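Local coordinates for protein N-acylethanolamine-hydrolyzing acid amidase subunit beta (PDB 6DY3) that forms the beta subunit of an Ntn-type lipid amidase that probably hydrolyses bioactive fatty acid amides such as N-palmitoylethanolamine to ethanolamine and free fatty acids, at residues T2-Q7 with E197-V202; E25-I30 with L208-T213. One frame throughout, in Å; residues are numbered along the deposited sequence.

How the contacts relate
Both contacts reach the same five-stranded antiparallel sheet: contact 1 sets the end of helix 192-199 against strand 2-7, and contact 2 sets helix 24-28 beside strand 209-215. Their centres lie about 17 Å apart. They meet where L199 CD1 of contact 1 packs 3.3 Å from T213 O of contact 2, on the helix and strand that follow each other in the chain. C1, the probable nucleophile and the residue just before strand 2-7, has its side chain about 10 Å from that of L199 and about 9 Å from that of V210. R17, probably important for activity, is about 6 Å from L199, side chain to side chain. The Asn-linked sugar belongs to contact 2 alone.

Contact 1: T2-Q7 with E197-V202; sequences TSIVAQ and EVLSTV
I4 on strand 2-7 sets a single methyl, CD1, against V198 and L199 in the last turn of helix 192-199, a helix-on-sheet contact in the layered Ntn-hydrolase fold; the two partners meet the methyl from directions roughly at right angles. I4 CD1 is 3.5 Å from V198 CG1 and 3.9 Å from L199 CD2, and these are the two close apolar touches between the segments; no hydrogen bond joins them. The ethyl arm of I4 leaves beside the backbone N (chi1 -53°) and then runs straight on to CD1, so that its far end meets the helix while CG2 stays back near the strand. V198 offers only one branch of its fork, and its side chain runs at a slant to that of I4. L199 comes past I4 in the opposite direction: its CD2 takes the isoleucine methyl, whereas CD1 is turned to strand 209-215. All three residues are buried.

Neighbouring elements complete the layer. I4 also packs on L182 and V198 on L185, both of helix 173-185, so two helices cover this face of the sheet. From the other face S3 and V5 touch I125 in strand 122-127 of the second sheet, the sheet-on-sheet part of an alpha-beta-beta-alpha sandwich. L199 O accepts a hydrogen bond from N18 ND2, which ties the helix end to strand 13-20, the neighbour of strand 2-7.

The helix gives way here to a turn that is held by its own bonds. T201 N donates to V198 O at 3.1 Å, while the threonine hydroxyl reaches back one residue further. That T201 OG1 to E197 O bond measures 2.9 Å, with the donor tilted out of the carbonyl plane.

Contact 2: E25-I30 with L208-T213; sequences ELLKNI and LTVFST. With NAG (2-acetamido-2-deoxy-beta-D-glucopyranose), chain I.
K28 of the short helix 24-28 passes between the glycan and V210 at the start of strand 209-215; N29 beside it is an experimentally established N-linked site, in an Asn-X-Thr sequon completed by T31. K28 CB lies 3.9 Å from the acetyl methyl, C8, of the N-acetylglucosamine on N29. CG meets V210 CG1 at 3.9 Å, the two side chains running past each other in opposite directions; L27 CD2 adds a looser touch on V210 CG2. CD is again beside the sugar methyl, and K28 CE rests 3.7 Å from T209 O. The chain is extended beyond CG, carrying NZ alongside the strand's start to a group of oxygens. K28 NZ bonds E25 OE2 at 2.9 Å, a salt bridge within the helix; the nitrogen comes to the syn side of the carboxylate, 26° out of its plane. A water 2.8 Å from K28 NZ links it to T209 O, and L233 O accepts a further bond. Sugar N2 donates to E25 O at 2.8 Å, laying the sugar along the helix. A carboxylate, a carbonyl and a water around the amine of this buried lysine would probably favour the ammonium form, joining helix to C-terminal tail directly and to strand through water.

Contact 1: T2-Q7 with E197-V202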
ATOM      1  N   THR B   2      -1.099   5.320  -8.167  1.00 28.91           N
ATOM      2  CA  THR B   2      -1.101   4.688  -9.480  1.00 26.30           C
ATOM      3  C   THR B   2      -0.351   3.372  -9.364  1.00 26.78           C
ATOM      4  O   THR B   2       0.836   3.361  -9.024  1.00 27.63           O
ATOM      5  CB  THR B   2      -0.449   5.591 -10.538  1.00 27.23           C
ATOM      6  OG1 THR B   2      -1.089   6.872 -10.540  1.00 27.82           O
ATOM      7  CG2 THR B   2      -0.555   4.975 -11.932  1.00 27.29           C
ATOM      8  N   SER B   3      -1.042   2.272  -9.627  1.00 26.60           N
ATOM      9  CA  SER B   3      -0.434   0.950  -9.624  1.00 27.88           C
ATOM     10  C   SER B   3      -0.471   0.398 -11.037  1.00 27.67           C
ATOM     11  O   SER B   3      -1.525   0.404 -11.681  1.00 27.29           O
ATOM     12  CB  SER B   3      -1.161   0.007  -8.666  1.00 28.15           C
ATOM     13  OG  SER B   3      -0.926   0.380  -7.321  1.00 30.49           O
ATOM     14  N   ILE B   4       0.668  -0.106 -11.499  1.00 29.58           N
ATOM     15  CA  ILE B   4       0.811  -0.630 -12.848  1.00 31.28           C
ATOM     16  C   ILE B   4       1.433  -2.013 -12.761  1.00 30.07           C
ATOM     17  O   ILE B   4       2.338  -2.245 -11.953  1.00 30.48           O
ATOM     18  CB  ILE B   4       1.675   0.289 -13.739  1.00 31.26           C
ATOM     19  CG1 ILE B   4       1.134   1.720 -13.714  1.00 29.57           C
ATOM     20  CG2 ILE B   4       1.724  -0.251 -15.173  1.00 30.56           C
ATOM     21  CD1 ILE B   4       2.026   2.725 -14.438  1.00 30.23           C
ATOM     22  N   VAL B   5       0.925  -2.933 -13.578  1.00 30.93           N
ATOM     23  CA  VAL B   5       1.513  -4.252 -13.765  1.00 34.61           C
ATOM     24  C   VAL B   5       1.618  -4.508 -15.261  1.00 35.94           C
ATOM     25  O   VAL B   5       0.648  -4.298 -15.996  1.00 36.26           O
ATOM     26  CB  VAL B   5       0.684  -5.350 -13.077  1.00 36.25           C
ATOM     27  CG1 VAL B   5       1.053  -6.740 -13.620  1.00 42.75           C
ATOM     28  CG2 VAL B   5       0.918  -5.295 -11.585  1.00 37.76           C
ATOM     29  N   ALA B   6       2.789  -4.969 -15.707  1.00 35.92           N
ATOM     30  CA  ALA B   6       3.041  -5.212 -17.122  1.00 39.92           C
ATOM     31  C   ALA B   6       3.894  -6.460 -17.299  1.00 40.88           C
ATOM     32  O   ALA B   6       4.815  -6.710 -16.516  1.00 37.74           O
ATOM     33  CB  ALA B   6       3.740  -4.010 -17.782  1.00 37.74           C
ATOM     34  N   GLN B   7       3.584  -7.241 -18.333  1.00 43.88           N
ATOM     35  CA  GLN B   7       4.382  -8.405 -18.703  1.00 48.70           C
ATOM     36  C   GLN B   7       4.959  -8.185 -20.095  1.00 49.48           C
ATOM     37  O   GLN B   7       4.208  -7.995 -21.059  1.00 52.02           O
ATOM     38  CB  GLN B   7       3.549  -9.686 -18.653  1.00 47.97           C
ATOM     39  CG  GLN B   7       4.374 -10.933 -18.882  1.00 49.99           C
ATOM     40  CD  GLN B   7       3.570 -12.209 -18.771  1.00 51.76           C
ATOM     41  OE1 GLN B   7       2.343 -12.193 -18.679  1.00 50.25           O
ATOM     42  NE2 GLN B   7       4.268 -13.329 -18.754  1.00 55.59           N
ATOM     43  N   GLU B 197      10.373   5.217 -16.315  1.00 44.28           N
ATOM     44  CA  GLU B 197       9.975   6.295 -17.218  1.00 44.35           C
ATOM     45  C   GLU B 197       8.477   6.561 -17.129  1.00 40.29           C
ATOM     46  O   GLU B 197       8.048   7.720 -17.132  1.00 44.53           O
ATOM     47  CB  GLU B 197      10.369   5.958 -18.656  1.00 47.86           C
ATOM     48  CG  GLU B 197       9.974   7.030 -19.668  1.00 53.72           C
ATOM     49  CD  GLU B 197      10.499   6.745 -21.071  1.00 59.99           C
ATOM     50  OE1 GLU B 197      11.276   5.778 -21.231  1.00 60.60           O
ATOM     51  OE2 GLU B 197      10.135   7.484 -22.014  1.00 61.64           O
ATOM     52  N   VAL B 198       7.667   5.501 -17.056  1.00 33.36           N
ATOM     53  CA  VAL B 198       6.218   5.664 -16.945  1.00 30.73           C
ATOM     54  C   VAL B 198       5.864   6.359 -15.635  1.00 28.47           C
ATOM     55  O   VAL B 198       5.163   7.378 -15.619  1.00 27.40           O
ATOM     56  CB  VAL B 198       5.512   4.299 -17.056  1.00 30.51           C
ATOM     57  CG1 VAL B 198       4.009   4.441 -16.828  1.00 27.76           C
ATOM     58  CG2 VAL B 198       5.783   3.659 -18.408  1.00 30.95           C
ATOM     59  N   LEU B 199       6.343   5.815 -14.514  1.00 27.83           N
ATOM     60  CA  LEU B 199       5.978   6.354 -13.206  1.00 28.66           C
ATOM     61  C   LEU B 199       6.452   7.792 -13.005  1.00 27.55           C
ATOM     62  O   LEU B 199       5.890   8.500 -12.159  1.00 26.49           O
ATOM     63  CB  LEU B 199       6.539   5.457 -12.099  1.00 27.17           C
ATOM     64  CG  LEU B 199       5.947   4.047 -12.024  1.00 27.05           C
ATOM     65  CD1 LEU B 199       6.671   3.210 -10.981  1.00 27.36           C
ATOM     66  CD2 LEU B 199       4.451   4.083 -11.732  1.00 26.15           C
ATOM     67  N   SER B 200       7.452   8.241 -13.758  1.00 28.75           N
ATOM     68  CA  SER B 200       7.991   9.590 -13.621  1.00 30.17           C
ATOM     69  C   SER B 200       7.333  10.597 -14.557  1.00 31.30           C
ATOM     70  O   SER B 200       7.661  11.785 -14.486  1.00 32.43           O
ATOM     71  CB  SER B 200       9.500   9.584 -13.865  1.00 35.02           C
ATOM     72  OG  SER B 200      10.152   8.732 -12.943  1.00 37.01           O
ATOM     73  N   THR B 201       6.427  10.156 -15.430  1.00 31.02           N
ATOM     74  CA  THR B 201       5.748  11.061 -16.346  1.00 30.96           C
ATOM     75  C   THR B 201       4.687  11.869 -15.612  1.00 33.09           C
ATOM     76  O   THR B 201       3.938  11.339 -14.788  1.00 33.09           O
ATOM     77  CB  THR B 201       5.092  10.288 -17.496  1.00 29.30           C
ATOM     78  OG1 THR B 201       6.069   9.496 -18.179  1.00 31.27           O
ATOM     79  CG2 THR B 201       4.446  11.239 -18.477  1.00 29.37           C
ATOM     80  N   VAL B 202       4.639  13.162 -15.910  1.00 35.79           N
ATOM     81  CA  VAL B 202       3.617  14.028 -15.346  1.00 36.31           C
ATOM     82  C   VAL B 202       2.313  13.763 -16.100  1.00 34.77           C
ATOM     83  O   VAL B 202       2.326  13.660 -17.327  1.00 35.31           O
ATOM     84  CB  VAL B 202       4.028  15.511 -15.435  1.00 34.57           C
ATOM     85  CG1 VAL B 202       2.930  16.408 -14.894  1.00 34.70           C
ATOM     86  CG2 VAL B 202       5.318  15.742 -14.676  1.00 36.07           C
TER

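Contact 2: E25-I30 with L208-T213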
ATOM      1  N   GLU B  25       4.586  16.102   2.271  1.00 46.85           N
ATOM      2  CA  GLU B  25       5.959  16.345   2.710  1.00 47.11           C
ATOM      3  C   GLU B  25       6.233  15.738   4.085  1.00 44.31           C
ATOM      4  O   GLU B  25       7.349  15.283   4.354  1.00 45.49           O
ATOM      5  CB  GLU B  25       6.235  17.848   2.715  1.00 48.44           C
ATOM      6  CG  GLU B  25       6.066  18.504   1.348  1.00 50.76           C
ATOM      7  CD  GLU B  25       6.975  17.915   0.277  1.00 56.05           C
ATOM      8  OE1 GLU B  25       8.207  17.889   0.479  1.00 58.77           O
ATOM      9  OE2 GLU B  25       6.452  17.475  -0.772  1.00 55.70           O
ATOM     10  N   LEU B  26       5.244  15.735   4.980  1.00 42.78           N
ATOM     11  CA  LEU B  26       5.467  15.129   6.291  1.00 42.67           C
ATOM     12  C   LEU B  26       5.690  13.629   6.176  1.00 39.42           C
ATOM     13  O   LEU B  26       6.490  13.056   6.926  1.00 38.28           O
ATOM     14  CB  LEU B  26       4.295  15.420   7.225  1.00 44.50           C
ATOM     15  CG  LEU B  26       4.151  16.855   7.732  1.00 47.47           C
ATOM     16  CD1 LEU B  26       2.956  16.969   8.671  1.00 47.50           C
ATOM     17  CD2 LEU B  26       5.419  17.327   8.435  1.00 47.38           C
ATOM     18  N   LEU B  27       5.003  12.974   5.240  1.00 41.01           N
ATOM     19  CA  LEU B  27       5.111  11.524   5.129  1.00 41.66           C
ATOM     20  C   LEU B  27       6.443  11.098   4.534  1.00 39.90           C
ATOM     21  O   LEU B  27       6.916   9.996   4.824  1.00 41.06           O
ATOM     22  CB  LEU B  27       3.968  10.968   4.281  1.00 44.29           C
ATOM     23  CG  LEU B  27       3.542   9.552   4.680  1.00 45.88           C
ATOM     24  CD1 LEU B  27       2.764   9.589   5.996  1.00 42.79           C
ATOM     25  CD2 LEU B  27       2.735   8.865   3.582  1.00 43.45           C
ATOM     26  N   LYS B  28       7.054  11.947   3.701  1.00 39.82           N
ATOM     27  CA  LYS B  28       8.322  11.594   3.067  1.00 38.13           C
ATOM     28  C   LYS B  28       9.407  11.338   4.100  1.00 38.24           C
ATOM     29  O   LYS B  28      10.260  10.462   3.912  1.00 42.42           O
ATOM     30  CB  LYS B  28       8.762  12.704   2.113  1.00 38.67           C
ATOM     31  CG  LYS B  28       7.898  12.841   0.871  1.00 36.42           C
ATOM     32  CD  LYS B  28       8.386  13.971  -0.013  1.00 37.44           C
ATOM     33  CE  LYS B  28       7.566  14.066  -1.284  1.00 38.29           C
ATOM     34  NZ  LYS B  28       7.864  15.302  -2.063  1.00 40.04           N
ATOM     35  N   ASN B  29       9.389  12.088   5.199  1.00 36.23           N
ATOM     36  CA  ASN B  29      10.400  11.958   6.240  1.00 36.68           C
ATOM     37  C   ASN B  29      10.317  10.647   7.008  1.00 36.00           C
ATOM     38  O   ASN B  29      11.247  10.340   7.759  1.00 37.43           O
ATOM     39  CB  ASN B  29      10.279  13.115   7.228  1.00 42.57           C
ATOM     40  CG  ASN B  29      10.844  14.419   6.693  1.00 48.85           C
ATOM     41  OD1 ASN B  29      11.787  14.435   5.906  1.00 50.89           O
ATOM     42  ND2 ASN B  29      10.260  15.520   7.127  1.00 63.26           N
ATOM     43  N   ILE B  30       9.244   9.871   6.853  1.00 34.79           N
ATOM     44  CA  ILE B  30       9.088   8.652   7.641  1.00 37.13           C
ATOM     45  C   ILE B  30       8.813   7.455   6.740  1.00 34.17           C
ATOM     46  O   ILE B  30       8.390   6.394   7.214  1.00 34.14           O
ATOM     47  CB  ILE B  30       7.980   8.819   8.700  1.00 36.74           C
ATOM     48  CG1 ILE B  30       6.633   9.122   8.039  1.00 33.96           C
ATOM     49  CG2 ILE B  30       8.356   9.932   9.670  1.00 41.03           C
ATOM     50  CD1 ILE B  30       5.456   9.029   8.982  1.00 32.10           C
ATOM     51  N   LEU B 208       1.527  15.596  -5.192  1.00 32.34           N
ATOM     52  CA  LEU B 208       1.179  14.779  -4.036  1.00 30.45           C
ATOM     53  C   LEU B 208       1.933  13.461  -3.982  1.00 27.75           C
ATOM     54  O   LEU B 208       1.780  12.721  -3.007  1.00 29.78           O
ATOM     55  CB  LEU B 208      -0.329  14.502  -4.025  1.00 26.90           C
ATOM     56  CG  LEU B 208      -1.211  15.749  -4.024  1.00 24.67           C
ATOM     57  CD1 LEU B 208      -2.662  15.353  -3.943  1.00 28.18           C
ATOM     58  CD2 LEU B 208      -0.850  16.681  -2.879  1.00 27.45           C
ATOM     59  N   THR B 209       2.750  13.150  -4.984  1.00 26.21           N
ATOM     60  CA  THR B 209       3.433  11.864  -5.013  1.00 24.96           C
ATOM     61  C   THR B 209       4.492  11.812  -3.916  1.00 24.77           C
ATOM     62  O   THR B 209       5.403  12.645  -3.883  1.00 25.14           O
ATOM     63  CB  THR B 209       4.058  11.627  -6.384  1.00 30.23           C
ATOM     64  OG1 THR B 209       3.070  11.811  -7.404  1.00 51.32           O
ATOM     65  CG2 THR B 209       4.608  10.213  -6.476  1.00 26.03           C
ATOM     66  N   VAL B 210       4.354  10.842  -3.009  1.00 25.55           N
ATOM     67  CA  VAL B 210       5.329  10.664  -1.936  1.00 26.35           C
ATOM     68  C   VAL B 210       6.526   9.864  -2.428  1.00 29.38           C
ATOM     69  O   VAL B 210       7.679  10.301  -2.316  1.00 30.15           O
ATOM     70  CB  VAL B 210       4.672   9.993  -0.714  1.00 25.23           C
ATOM     71  CG1 VAL B 210       5.724   9.633   0.344  1.00 25.51           C
ATOM     72  CG2 VAL B 210       3.626  10.906  -0.122  1.00 29.12           C
ATOM     73  N   PHE B 211       6.274   8.671  -2.963  1.00 29.73           N
ATOM     74  CA  PHE B 211       7.345   7.839  -3.484  1.00 29.42           C
ATOM     75  C   PHE B 211       6.898   7.137  -4.754  1.00 26.31           C
ATOM     76  O   PHE B 211       5.707   6.996  -5.036  1.00 25.29           O
ATOM     77  CB  PHE B 211       7.827   6.796  -2.463  1.00 31.97           C
ATOM     78  CG  PHE B 211       6.790   5.768  -2.080  1.00 29.96           C
ATOM     79  CD1 PHE B 211       6.468   4.727  -2.935  1.00 27.49           C
ATOM     80  CD2 PHE B 211       6.194   5.807  -0.834  1.00 30.04           C
ATOM     81  CE1 PHE B 211       5.537   3.783  -2.574  1.00 27.83           C
ATOM     82  CE2 PHE B 211       5.266   4.855  -0.465  1.00 31.82           C
ATOM     83  CZ  PHE B 211       4.940   3.843  -1.332  1.00 30.47           C
ATOM     84  N   SER B 212       7.893   6.688  -5.510  1.00 31.95           N
ATOM     85  CA  SER B 212       7.714   5.814  -6.659  1.00 34.04           C
ATOM     86  C   SER B 212       8.552   4.567  -6.419  1.00 32.03           C
ATOM     87  O   SER B 212       9.682   4.665  -5.933  1.00 35.15           O
ATOM     88  CB  SER B 212       8.153   6.493  -7.963  1.00 35.69           C
ATOM     89  OG  SER B 212       7.370   7.627  -8.274  1.00 34.07           O
ATOM     90  N   THR B 213       8.005   3.398  -6.757  1.00 27.30           N
ATOM     91  CA  THR B 213       8.695   2.140  -6.519  1.00 27.99           C
ATOM     92  C   THR B 213       8.441   1.185  -7.675  1.00 28.25           C
ATOM     93  O   THR B 213       7.443   1.287  -8.394  1.00 27.73           O
ATOM     94  CB  THR B 213       8.258   1.495  -5.191  1.00 27.77           C
ATOM     95  OG1 THR B 213       9.118   0.393  -4.877  1.00 28.99           O
ATOM     96  CG2 THR B 213       6.831   1.005  -5.270  1.00 27.25           C
TER
HETATM   97  C1  NAG I   1      10.705  16.830   6.753  1.00 64.38           C
HETATM   98  C2  NAG I   1       9.657  17.659   5.981  1.00 77.51           C
HETATM   99  C3  NAG I   1      10.073  19.133   5.898  1.00 96.03           C
HETATM  100  C4  NAG I   1      10.493  19.670   7.262  1.00108.40           C
HETATM  101  C5  NAG I   1      11.532  18.749   7.886  1.00103.87           C
HETATM  102  C6  NAG I   1      11.952  19.141   9.285  1.00110.28           C
HETATM  103  C7  NAG I   1      10.454  16.927   3.780  1.00 63.05           C
HETATM  104  C8  NAG I   1      10.068  16.380   2.442  1.00 57.78           C
HETATM  105  N2  NAG I   1       9.454  17.120   4.646  1.00 69.83           N
HETATM  106  O3  NAG I   1       8.972  19.890   5.404  1.00100.70           O
HETATM  107  O4  NAG I   1      11.037  20.980   7.130  1.00119.25           O
HETATM  108  O5  NAG I   1      10.974  17.437   7.992  1.00 88.94           O
HETATM  109  O6  NAG I   1      11.159  20.195   9.819  1.00114.91           O
HETATM  110  O7  NAG I   1      11.616  17.200   4.060  1.00 66.85           O
HETATM  111  O   HOH W   1       6.033  15.486  -4.156  1.00 23.14           O